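Long-range contacts in binary enterotoxin of Clostridium perfringens component a (Clostridium perfringens, PDB 5WTZ), which probably transfers ADP-ribose from NAD+ to actin as the enzymatic component of a binary, iota-like enterotoxin: residues D6-D11 and L88-Y93; K161-T166 and A208-Q213; G332-V337 and G390-I395. All coordinates share one frame; numbering follows the deposited sequence.

In the fold
Contacts 1 and 2 belong to the first ADP-ribosyltransferase-type half of the chain, contact 3 to the second, and the two halves carry five-stranded mixed sheets of the same strand order. Contacts 1 and 2 are neighbours, centres about 12 Å apart, sharing the sheet through adjacent strands 92-98 and 156-162; Leu-88 O lies 2.7 Å from Asn-165 N, a probable hydrogen bond. Contact 3 lies about 40 Å from contact 1 and about 28 Å from contact 2, centre to centre; its nearest atoms are about 11 Å from those of contact 2. Of the three, contact 3 borders the NAD pocket, the Val-337 side chain being about 4 Å from the bound dinucleotide at the nearest atoms.

Contact 1: residues D6-D11 and L88-Y93; sequences DNRPMD and LTKPLY
Arg-8 NH1 is held between two backbone carbonyls: it donates to Pro-91 O across the contact (2.9 Å, 167° at the hydrogen) and to Pro-9 O of its own segment, both close to the guanidinium plane. Arg-8 NH2 donates to Lys-90 O (2.8 Å) from above that carbonyl plane. NE donates a hydrogen bond to a water that also bonds Thr-89 OG1. Leu-92 CD1 lies over one guanidinium face and Lys-90 CG over the opposite one, each 3.5 Å from the plane and offset toward the rim. The Arg-8 and Lys-90 chains slide past each other in opposite directions, and Lys-90 NZ donates to Arg-8 O (2.8 Å). Further on, Tyr-93 N donates to Met-10 O (3.0 Å). Met-10 CG, anti to its backbone N (chi1 -169°), sits at the edge of the Tyr-93 ring, 3.4 Å from CE1; SD also approaches that edge, a Met-aromatic contact. Asp-11 lies across Tyr-93, its carboxylate hydrogen-bonded to Tyr-95 OH and His-159 NE2. The loop following helix 3-7 thus runs along the loop leading into edge strand 92-98 and that strand's first residues, with Arg-8 and Leu-92 both touching Trp-22 of helix 16-31.

Contact 2: residues K161-T166 and A208-Q213; sequences KLPTNT and ADLIKQ
The flat carboxylate of Asp-209 lies beside the Lys-161 chain, both pointing the same way from one face of the sheet. Its OD1 is 3.6 Å from Lys-161 CB and a little farther from CD, so the carboxylate meets the aliphatic part of the lysine; extended beyond CG, that chain carries NZ on to 5.5 Å from Asp-209 OD1, too far for a salt bridge. The Pro-163 ring crosses Leu-210 at about a right angle and meets it with CD, 3.4 Å from Leu-210 O and also against CB. The backbones are joined by two hydrogen bonds, Lys-161 N to Ala-208 O (2.8 Å) and Leu-210 N to Lys-161 O (3.0 Å), so that Lys-161 is gripped by the residues before and after Asp-209. Leu-210 CG stands anti to its backbone N (chi1 -171°); beyond it, Leu-210 CD2 touches both Leu-162 CD2 (3.8 Å) and Thr-166 CG2 (3.7 Å). Pro-163 through Thr-166 form a type II turn, in which Thr-166 OG1 and N both donate to Pro-163 O from the same face of its plane. The Lys-161 and Asp-209 pairing is a parallel bridge between strands 156-162 and 201-211, the one parallel junction in a five-stranded mixed sheet of order 1-3-5-4-2, consistent with the ADP-ribosyltransferase fold of this family.

Contact 3: residues G332-V337 and G390-I395; sequences GKTIPV and GYSYKI
Val-337 CG2, the branch anti to the carbonyl carbon, sits over one face of the Tyr-393 ring, 3.8 Å from its centroid and 18° off the ring normal, a CH-pi contact displaced toward CE2 and CD2. The Val-337 side chain itself borders Thr-339, an NAD-binding residue, and the bound NAD. On the same side of the sheet Ile-335 CD1 touches Ile-395 CD1 (3.8 Å), the two isoleucines crossing obliquely. On the other face Thr-334 CG2 packs against Ser-392 CB (3.7 Å), and Ser-392 OG approaches Pro-336 CA. These side chains are set by an antiparallel ladder. Ile-335 and Tyr-393 form a hydrogen-bonded pair, Ile-335 N to Tyr-393 O (2.7 Å) and Tyr-393 N to Ile-335 O (2.9 Å), with non-hydrogen-bonded pairs Thr-334 with Lys-394 and Pro-336 with Ser-392 on either side. Strand 334-337 is one of the two outermost strands, within this chain, of a five-stranded mixed sheet of order 1-3-5-4-2, consistent with the ADP-ribosyltransferase fold. At one end Gly-390 and Tyr-391 both face Val-337 in a G1 beta bulge: Val-337 N donates to Tyr-391 O, and Gly-390 N to Val-337 O (2.9 Å). The backbone angles of Gly-390 (phi 92°) call for glycine, since a CB would jam against the preceding carbonyl oxygen. A water accepts from Tyr-391 N and lies 3.1 Å from Val-337 O. Farther out, Tyr-393 packs on Leu-360, Leu-362, Met-301 and the NAD-binding Arg-299.

Contact 1: residues D6-D11 and L88-Y93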
# COMPACT_ATOMS: atom_id res chain seq x y z
N ASP A 6 -6.84 32.14 2.49
CA ASP A 6 -6.29 32.76 1.29
C ASP A 6 -4.90 33.35 1.51
O ASP A 6 -4.06 33.32 0.62
CB ASP A 6 -7.23 33.85 0.76
CG ASP A 6 -8.49 33.28 0.13
OD1 ASP A 6 -8.46 32.11 -0.29
OD2 ASP A 6 -9.50 34.01 0.06
N ASN A 7 -4.66 33.87 2.72
CA ASN A 7 -3.41 34.58 2.99
C ASN A 7 -2.33 33.71 3.66
O ASN A 7 -1.21 34.17 3.89
CB ASN A 7 -3.70 35.81 3.86
CG ASN A 7 -4.55 36.84 3.14
OD1 ASN A 7 -4.66 36.84 1.91
ND2 ASN A 7 -5.16 37.74 3.90
N ARG A 8 -2.66 32.47 3.98
CA ARG A 8 -1.68 31.60 4.64
C ARG A 8 -0.58 31.20 3.66
O ARG A 8 -0.82 31.11 2.45
CB ARG A 8 -2.36 30.35 5.22
CG ARG A 8 -2.73 29.28 4.20
CD ARG A 8 -2.67 27.91 4.84
NE ARG A 8 -3.37 26.90 4.07
CZ ARG A 8 -2.78 26.14 3.14
NH1 ARG A 8 -1.49 26.29 2.87
NH2 ARG A 8 -3.50 25.24 2.49
N PRO A 9 0.63 30.97 4.17
CA PRO A 9 1.70 30.44 3.32
C PRO A 9 1.42 29.01 2.88
O PRO A 9 0.48 28.38 3.36
CB PRO A 9 2.93 30.50 4.23
CG PRO A 9 2.38 30.41 5.62
CD PRO A 9 1.09 31.20 5.55
N MET A 10 2.24 28.51 1.97
CA MET A 10 2.16 27.12 1.56
C MET A 10 2.76 26.25 2.67
O MET A 10 2.26 25.16 2.97
CB MET A 10 2.90 26.92 0.24
CG MET A 10 2.67 25.58 -0.42
SD MET A 10 3.54 25.49 -2.01
CE MET A 10 2.47 26.50 -3.03
N ASP A 11 3.82 26.78 3.28
CA ASP A 11 4.59 26.09 4.31
C ASP A 11 4.73 26.97 5.56
O ASP A 11 5.44 27.98 5.53
CB ASP A 11 5.97 25.72 3.75
CG ASP A 11 6.71 24.69 4.59
OD1 ASP A 11 6.38 24.51 5.78
OD2 ASP A 11 7.64 24.06 4.04
N LEU A 88 -8.14 21.19 1.58
CA LEU A 88 -7.20 22.29 1.40
C LEU A 88 -7.57 23.15 0.19
O LEU A 88 -7.92 22.62 -0.86
CB LEU A 88 -5.77 21.76 1.23
CG LEU A 88 -5.16 20.93 2.36
CD1 LEU A 88 -3.74 20.58 1.99
CD2 LEU A 88 -5.22 21.69 3.68
N THR A 89 -7.51 24.47 0.36
CA THR A 89 -7.81 25.39 -0.73
C THR A 89 -6.61 25.51 -1.67
O THR A 89 -6.75 25.87 -2.84
CB THR A 89 -8.18 26.78 -0.20
OG1 THR A 89 -7.09 27.30 0.57
CG2 THR A 89 -9.43 26.71 0.67
N LYS A 90 -5.44 25.20 -1.14
CA LYS A 90 -4.19 25.30 -1.86
C LYS A 90 -3.21 24.38 -1.13
O LYS A 90 -3.49 23.96 -0.01
CB LYS A 90 -3.69 26.75 -1.89
CG LYS A 90 -3.31 27.30 -0.53
CD LYS A 90 -3.65 28.78 -0.44
CE LYS A 90 -2.81 29.49 0.61
NZ LYS A 90 -1.46 29.87 0.08
N PRO A 91 -2.07 24.05 -1.77
CA PRO A 91 -1.11 23.14 -1.13
C PRO A 91 -0.70 23.51 0.30
O PRO A 91 -0.61 24.69 0.66
CB PRO A 91 0.09 23.21 -2.06
CG PRO A 91 -0.52 23.41 -3.39
CD PRO A 91 -1.65 24.37 -3.14
N LEU A 92 -0.45 22.47 1.10
CA LEU A 92 0.02 22.62 2.47
C LEU A 92 1.14 21.64 2.75
O LEU A 92 0.97 20.43 2.58
CB LEU A 92 -1.13 22.40 3.47
CG LEU A 92 -0.77 22.51 4.96
CD1 LEU A 92 -0.62 23.96 5.34
CD2 LEU A 92 -1.80 21.81 5.85
N TYR A 93 2.30 22.13 3.17
CA TYR A 93 3.35 21.24 3.65
C TYR A 93 3.12 20.87 5.12
O TYR A 93 2.75 21.71 5.95
CB TYR A 93 4.73 21.88 3.48
CG TYR A 93 5.18 22.09 2.06
CD1 TYR A 93 4.83 23.24 1.37
CD2 TYR A 93 5.98 21.15 1.41
CE1 TYR A 93 5.24 23.45 0.08
CE2 TYR A 93 6.40 21.36 0.11
CZ TYR A 93 6.02 22.51 -0.55
OH TYR A 93 6.43 22.74 -1.84
O HOH W 1 -6.11 26.31 3.24

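Contact 2: residues K161-T166 and A208-Q213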
# COMPACT_ATOMS: atom_id res chain seq x y z
N LYS A 161 4.22 17.27 1.13
CA LYS A 161 3.44 18.27 0.42
C LYS A 161 2.06 17.73 0.07
O LYS A 161 1.92 16.80 -0.73
CB LYS A 161 4.16 18.73 -0.85
CG LYS A 161 3.48 19.90 -1.56
CD LYS A 161 4.18 20.28 -2.85
CE LYS A 161 3.60 21.58 -3.41
NZ LYS A 161 4.23 21.97 -4.71
N LEU A 162 1.04 18.31 0.70
CA LEU A 162 -0.35 17.93 0.45
C LEU A 162 -0.90 18.79 -0.67
O LEU A 162 -0.88 20.01 -0.58
CB LEU A 162 -1.19 18.11 1.72
CG LEU A 162 -0.69 17.51 3.03
CD1 LEU A 162 -1.69 17.83 4.14
CD2 LEU A 162 -0.49 16.02 2.89
N PRO A 163 -1.40 18.16 -1.74
CA PRO A 163 -1.93 18.99 -2.83
C PRO A 163 -3.26 19.66 -2.49
O PRO A 163 -3.90 19.31 -1.50
CB PRO A 163 -2.11 17.99 -3.98
CG PRO A 163 -2.23 16.65 -3.33
CD PRO A 163 -1.43 16.72 -2.05
N THR A 164 -3.63 20.64 -3.31
CA THR A 164 -4.95 21.28 -3.26
C THR A 164 -6.08 20.25 -3.18
O THR A 164 -5.99 19.18 -3.79
CB THR A 164 -5.16 22.18 -4.50
OG1 THR A 164 -4.17 23.22 -4.50
CG2 THR A 164 -6.53 22.83 -4.49
N ASN A 165 -7.11 20.56 -2.39
CA ASN A 165 -8.31 19.73 -2.24
C ASN A 165 -8.11 18.44 -1.46
O ASN A 165 -9.01 17.60 -1.39
CB ASN A 165 -8.92 19.42 -3.60
CG ASN A 165 -9.44 20.65 -4.29
OD1 ASN A 165 -9.96 21.56 -3.65
ND2 ASN A 165 -9.29 20.71 -5.61
N THR A 166 -6.93 18.27 -0.86
CA THR A 166 -6.71 17.15 0.06
C THR A 166 -7.60 17.34 1.28
O THR A 166 -7.59 18.40 1.88
CB THR A 166 -5.24 17.05 0.53
OG1 THR A 166 -4.37 16.92 -0.59
CG2 THR A 166 -5.06 15.85 1.46
N ALA A 208 8.64 14.86 0.31
CA ALA A 208 7.75 13.99 -0.44
C ALA A 208 6.43 14.65 -0.82
O ALA A 208 5.99 15.63 -0.19
CB ALA A 208 7.47 12.72 0.35
N ASP A 209 5.80 14.08 -1.83
CA ASP A 209 4.46 14.45 -2.25
C ASP A 209 3.43 13.43 -1.77
O ASP A 209 3.65 12.21 -1.82
CB ASP A 209 4.35 14.55 -3.77
CG ASP A 209 5.03 15.78 -4.34
OD1 ASP A 209 5.41 16.71 -3.61
OD2 ASP A 209 5.19 15.81 -5.56
N LEU A 210 2.29 13.93 -1.33
CA LEU A 210 1.14 13.08 -1.11
C LEU A 210 0.48 12.84 -2.46
O LEU A 210 0.04 13.80 -3.10
CB LEU A 210 0.16 13.73 -0.13
CG LEU A 210 -0.98 12.83 0.34
CD1 LEU A 210 -0.64 12.16 1.66
CD2 LEU A 210 -2.26 13.64 0.44
N ILE A 211 0.45 11.59 -2.89
CA ILE A 211 -0.16 11.21 -4.16
C ILE A 211 -1.25 10.18 -3.93
O ILE A 211 -1.30 9.52 -2.88
CB ILE A 211 0.86 10.63 -5.16
CG1 ILE A 211 1.32 9.24 -4.70
CG2 ILE A 211 2.02 11.60 -5.38
CD1 ILE A 211 1.88 8.36 -5.83
N LYS A 212 -2.14 10.05 -4.90
CA LYS A 212 -3.21 9.08 -4.79
C LYS A 212 -3.08 8.06 -5.90
O LYS A 212 -3.19 8.39 -7.07
CB LYS A 212 -4.58 9.77 -4.86
CG LYS A 212 -5.74 8.87 -4.45
CD LYS A 212 -7.04 9.64 -4.45
CE LYS A 212 -7.80 9.45 -3.16
NZ LYS A 212 -8.10 8.01 -2.93
N GLN A 213 -2.82 6.82 -5.51
CA GLN A 213 -2.68 5.74 -6.48
C GLN A 213 -4.04 5.10 -6.75
O GLN A 213 -4.92 5.16 -5.89
CB GLN A 213 -1.70 4.68 -5.98
CG GLN A 213 -0.29 5.21 -5.70
CD GLN A 213 0.71 4.08 -5.56
OE1 GLN A 213 1.33 3.66 -6.55
NE2 GLN A 213 0.88 3.58 -4.33

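Contact 3: residues G332-V337 and G390-I395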
# COMPACT_ATOMS: atom_id res chain seq x y z
N GLY A 332 14.16 -4.72 0.14
CA GLY A 332 15.07 -4.15 -0.83
C GLY A 332 15.57 -5.13 -1.88
O GLY A 332 16.35 -4.75 -2.75
N LYS A 333 15.13 -6.38 -1.81
CA LYS A 333 15.61 -7.37 -2.76
C LYS A 333 14.82 -7.32 -4.07
O LYS A 333 13.67 -6.89 -4.11
CB LYS A 333 15.53 -8.78 -2.17
CG LYS A 333 16.42 -9.00 -0.95
CD LYS A 333 17.87 -8.73 -1.26
CE LYS A 333 18.78 -9.18 -0.12
NZ LYS A 333 18.61 -8.36 1.11
N THR A 334 15.46 -7.73 -5.15
CA THR A 334 14.72 -7.93 -6.39
C THR A 334 14.59 -9.43 -6.67
O THR A 334 15.59 -10.14 -6.71
CB THR A 334 15.40 -7.23 -7.57
OG1 THR A 334 15.31 -5.81 -7.41
CG2 THR A 334 14.73 -7.64 -8.88
N ILE A 335 13.35 -9.91 -6.86
CA ILE A 335 13.07 -11.34 -6.99
C ILE A 335 12.55 -11.65 -8.38
O ILE A 335 11.45 -11.22 -8.72
CB ILE A 335 12.00 -11.81 -5.96
CG1 ILE A 335 12.36 -11.39 -4.54
CG2 ILE A 335 11.80 -13.32 -6.05
CD1 ILE A 335 11.29 -11.75 -3.52
N PRO A 336 13.32 -12.41 -9.18
CA PRO A 336 12.81 -12.85 -10.49
C PRO A 336 11.58 -13.71 -10.33
O PRO A 336 11.53 -14.53 -9.42
CB PRO A 336 13.98 -13.67 -11.06
CG PRO A 336 15.19 -13.15 -10.39
CD PRO A 336 14.71 -12.85 -8.97
N VAL A 337 10.60 -13.52 -11.21
CA VAL A 337 9.37 -14.31 -11.17
C VAL A 337 9.18 -15.05 -12.50
O VAL A 337 8.80 -14.46 -13.52
CB VAL A 337 8.14 -13.42 -10.88
CG1 VAL A 337 6.86 -14.29 -10.83
CG2 VAL A 337 8.32 -12.68 -9.56
N GLY A 390 8.12 -13.75 -16.25
CA GLY A 390 9.45 -13.22 -16.48
C GLY A 390 9.70 -11.81 -16.00
O GLY A 390 10.70 -11.21 -16.38
N TYR A 391 8.81 -11.27 -15.18
CA TYR A 391 9.07 -9.98 -14.52
C TYR A 391 9.75 -10.25 -13.20
O TYR A 391 10.13 -11.38 -12.92
CB TYR A 391 7.77 -9.20 -14.30
CG TYR A 391 7.21 -8.47 -15.52
CD1 TYR A 391 7.83 -7.33 -16.03
CD2 TYR A 391 6.02 -8.90 -16.11
CE1 TYR A 391 7.30 -6.65 -17.14
CE2 TYR A 391 5.48 -8.24 -17.21
CZ TYR A 391 6.12 -7.11 -17.72
OH TYR A 391 5.56 -6.46 -18.80
N SER A 392 9.90 -9.21 -12.39
CA SER A 392 10.49 -9.33 -11.05
C SER A 392 9.73 -8.49 -10.04
O SER A 392 9.07 -7.52 -10.41
CB SER A 392 11.96 -8.90 -11.05
OG SER A 392 12.73 -9.65 -11.97
N TYR A 393 9.83 -8.86 -8.77
CA TYR A 393 9.33 -8.05 -7.67
C TYR A 393 10.48 -7.29 -7.04
O TYR A 393 11.50 -7.89 -6.70
CB TYR A 393 8.71 -8.90 -6.57
CG TYR A 393 7.50 -9.72 -6.90
CD1 TYR A 393 6.44 -9.22 -7.66
CD2 TYR A 393 7.40 -11.02 -6.42
CE1 TYR A 393 5.32 -10.00 -7.92
CE2 TYR A 393 6.30 -11.80 -6.67
CZ TYR A 393 5.27 -11.29 -7.42
OH TYR A 393 4.18 -12.09 -7.63
N LYS A 394 10.34 -5.97 -6.89
CA LYS A 394 11.25 -5.22 -6.05
C LYS A 394 10.53 -5.05 -4.71
O LYS A 394 9.46 -4.43 -4.65
CB LYS A 394 11.62 -3.87 -6.70
CG LYS A 394 12.41 -2.92 -5.80
CD LYS A 394 12.81 -1.64 -6.55
CE LYS A 394 11.59 -0.75 -6.84
NZ LYS A 394 11.16 0.05 -5.65
N ILE A 395 11.09 -5.62 -3.64
CA ILE A 395 10.40 -5.62 -2.35
C ILE A 395 10.62 -4.28 -1.64
O ILE A 395 11.75 -3.90 -1.35
CB ILE A 395 10.88 -6.79 -1.45
CG1 ILE A 395 10.79 -8.15 -2.20
CG2 ILE A 395 10.08 -6.83 -0.13
CD1 ILE A 395 9.39 -8.60 -2.59
O HOH W 2 6.37 -12.51 -13.93